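Local coordinates for protein ancestral D-type dye decolorizing peroxidase (Geotrichum candidum, PDB 7ANV) that is a haem peroxidase that probably uses hydrogen peroxide to oxidise dyes and related substrates, an ancestral fungal D-type dye-decolorizing peroxidase, at residues P43-T48 against A78-A83. Residues are numbered along the deposited sequence; the frame is centred on the assembly and turned at random.
Sequences PLITTT and AGVNIA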
ATOM      1  N   PRO A  43      18.406  -8.961  17.700  1.00 24.94           N
ATOM      2  CA  PRO A  43      17.655  -8.688  18.928  1.00 25.21           C
ATOM      3  C   PRO A  43      16.775  -7.435  18.879  1.00 23.96           C
ATOM      4  O   PRO A  43      15.900  -7.341  19.673  1.00 24.97           O
ATOM      5  CB  PRO A  43      18.743  -8.441  19.991  1.00 26.49           C
ATOM      6  CG  PRO A  43      19.960  -9.179  19.446  1.00 27.37           C
ATOM      7  CD  PRO A  43      19.857  -9.070  17.941  1.00 25.14           C
ATOM      8  N   LEU A  44      17.013  -6.510  17.961  1.00 23.59           N
ATOM      9  CA  LEU A  44      16.245  -5.238  17.827  1.00 22.38           C
ATOM     10  C   LEU A  44      15.031  -5.470  16.936  1.00 21.41           C
ATOM     11  O   LEU A  44      14.159  -4.582  16.911  1.00 20.46           O
ATOM     12  CB  LEU A  44      17.104  -4.137  17.208  1.00 22.64           C
ATOM     13  CG  LEU A  44      18.066  -3.409  18.149  1.00 24.40           C
ATOM     14  CD1 LEU A  44      19.087  -4.339  18.721  1.00 25.65           C
ATOM     15  CD2 LEU A  44      18.750  -2.273  17.427  1.00 24.46           C
ATOM     16  N   ILE A  45      14.992  -6.571  16.187  1.00 21.15           N
ATOM     17  CA  ILE A  45      13.929  -6.765  15.156  1.00 20.66           C
ATOM     18  C   ILE A  45      12.633  -7.085  15.910  1.00 20.11           C
ATOM     19  O   ILE A  45      12.599  -8.040  16.680  1.00 21.11           O
ATOM     20  CB  ILE A  45      14.276  -7.846  14.114  1.00 21.36           C
ATOM     21  CG1 ILE A  45      15.524  -7.495  13.306  1.00 20.96           C
ATOM     22  CG2 ILE A  45      13.080  -8.107  13.183  1.00 21.11           C
ATOM     23  CD1 ILE A  45      15.381  -6.259  12.463  1.00 22.13           C
ATOM     24  N   THR A  46      11.596  -6.305  15.650  1.00 18.84           N
ATOM     25  CA  THR A  46      10.270  -6.436  16.280  1.00 18.41           C
ATOM     26  C   THR A  46       9.479  -7.531  15.576  1.00 18.03           C
ATOM     27  O   THR A  46       9.257  -7.414  14.354  1.00 17.62           O
ATOM     28  CB  THR A  46       9.502  -5.124  16.190  1.00 17.95           C
ATOM     29  OG1 THR A  46      10.364  -4.060  16.626  1.00 17.67           O
ATOM     30  CG2 THR A  46       8.255  -5.145  17.025  1.00 18.89           C
ATOM     31  N   THR A  47       9.111  -8.545  16.325  1.00 18.44           N
ATOM     32  CA  THR A  47       8.314  -9.674  15.784  1.00 18.19           C
ATOM     33  C   THR A  47       6.836  -9.347  15.919  1.00 18.17           C
ATOM     34  O   THR A  47       6.477  -8.436  16.699  1.00 19.03           O
ATOM     35  CB  THR A  47       8.595 -10.971  16.527  1.00 18.83           C
ATOM     36  OG1 THR A  47       8.194 -10.812  17.895  1.00 19.17           O
ATOM     37  CG2 THR A  47      10.044 -11.339  16.424  1.00 19.10           C
ATOM     38  N   THR A  48       5.997 -10.141  15.269  1.00 17.90           N
ATOM     39  CA  THR A  48       4.531  -9.973  15.416  1.00 18.33           C
ATOM     40  C   THR A  48       4.162 -10.191  16.884  1.00 18.33           C
ATOM     41  O   THR A  48       3.262  -9.466  17.395  1.00 18.83           O
ATOM     42  CB  THR A  48       3.766 -10.871  14.434  1.00 18.74           C
ATOM     43  OG1 THR A  48       3.990 -10.421  13.102  1.00 19.41           O
ATOM     44  CG2 THR A  48       2.286 -10.845  14.720  1.00 19.67           C
ATOM     45  N   ALA A  78       9.507   1.950  19.793  1.00 27.73           N
ATOM     46  CA  ALA A  78      10.131   1.839  18.457  1.00 26.19           C
ATOM     47  C   ALA A  78       9.864   0.441  17.906  1.00 26.34           C
ATOM     48  O   ALA A  78       9.746  -0.508  18.688  1.00 30.06           O
ATOM     49  CB  ALA A  78      11.605   2.125  18.507  1.00 28.14           C
ATOM     50  N   GLY A  79       9.712   0.318  16.597  1.00 21.54           N
ATOM     51  CA  GLY A  79       9.666  -1.003  15.971  1.00 21.28           C
ATOM     52  C   GLY A  79      10.663  -1.036  14.831  1.00 19.13           C
ATOM     53  O   GLY A  79      10.849   0.004  14.207  1.00 20.30           O
ATOM     54  N   VAL A  80      11.324  -2.151  14.611  1.00 18.38           N
ATOM     55  CA  VAL A  80      12.420  -2.281  13.606  1.00 17.70           C
ATOM     56  C   VAL A  80      12.167  -3.521  12.777  1.00 17.15           C
ATOM     57  O   VAL A  80      12.005  -4.587  13.352  1.00 17.39           O
ATOM     58  CB  VAL A  80      13.820  -2.379  14.242  1.00 18.37           C
ATOM     59  CG1 VAL A  80      14.906  -2.431  13.159  1.00 18.06           C
ATOM     60  CG2 VAL A  80      14.041  -1.215  15.184  1.00 18.69           C
ATOM     61  N   ASN A  81      12.169  -3.380  11.447  1.00 17.00           N
ATOM     62  CA  ASN A  81      12.150  -4.540  10.530  1.00 16.55           C
ATOM     63  C   ASN A  81      13.228  -4.292   9.470  1.00 16.51           C
ATOM     64  O   ASN A  81      13.716  -3.154   9.304  1.00 16.58           O
ATOM     65  CB  ASN A  81      10.786  -4.732   9.843  1.00 16.24           C
ATOM     66  CG  ASN A  81       9.719  -5.494  10.603  1.00 17.17           C
ATOM     67  OD1 ASN A  81       8.732  -5.922  10.005  1.00 17.14           O
ATOM     68  ND2 ASN A  81       9.882  -5.705  11.891  1.00 17.03           N
ATOM     69  N   ILE A  82      13.576  -5.348   8.757  1.00 16.90           N
ATOM     70  CA  ILE A  82      14.579  -5.284   7.678  1.00 17.25           C
ATOM     71  C   ILE A  82      14.135  -6.163   6.519  1.00 17.37           C
ATOM     72  O   ILE A  82      13.627  -7.279   6.733  1.00 18.29           O
ATOM     73  CB  ILE A  82      15.979  -5.662   8.195  1.00 18.27           C
ATOM     74  CG1 ILE A  82      17.047  -5.350   7.147  1.00 19.68           C
ATOM     75  CG2 ILE A  82      16.028  -7.117   8.700  1.00 18.28           C
ATOM     76  CD1 ILE A  82      18.462  -5.434   7.650  1.00 20.33           C
ATOM     77  N   ALA A  83      14.438  -5.698   5.302  1.00 17.14           N
ATOM     78  CA  ALA A  83      14.057  -6.423   4.079  1.00 16.42           C
ATOM     79  C   ALA A  83      15.182  -6.230   3.065  1.00 16.36           C
ATOM     80  O   ALA A  83      15.857  -5.194   3.088  1.00 17.19           O
ATOM     81  CB  ALA A  83      12.713  -5.988   3.545  1.00 16.22           C
TER
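Thr-46 clasps Val-80 from both ends of the residue, tying the loop between helices 31-41 and 48-59 to strand 78-84, an edge strand of the ferredoxin-like antiparallel sheet of the DyP alpha+beta barrel domain. Thr-46 N donates to Val-80 O at 2.9 Å. Val-80 N donates to Thr-46 OG1 at 2.9 Å, the N-H pointing fairly straight at it (160°). With OG1 beside its own backbone N (chi1 -49°), the hydroxyl and N-H of Thr-46 can grip the N-H and C=O of the same residue. Thr-46 OG1 also lies 3.2 Å from Gly-79 CA, where the strand has no side chain. With an alanine here, Val-80 N would probably lose its mate across this buried contact. Beside the clasp, Ile-45 sends CD1 to Val-80 CG1 (3.9 Å) and equally close to Ile-82 CG2, its side chain crossing that of Ile-82 at about a right angle. Leu-44 O rests against Val-80 CB. Further out, the helix 479-486 residues Ile-479 and Leu-482 touch Ile-45 and Ile-82 respectively, while Lys-157 of helix 151-164 meets Val-80. The other backbone edge of the strand pairs with strand 142-148, through Gly-79 with Ala-147 and Asn-81 with Leu-145. Asn-81 OD1 accepts from Asp-11 N, which probably helps fix the turn of the Asn-81 amide. Asn-81 ND2 reaches Thr-46 O only weakly, at 3.1 Å, but donates to Val-80 O at 2.8 Å; this second donor to Val-80 O stands 41° above the carbonyl plane, whereas Val-80 O itself lies almost within the amide plane of Asn-81.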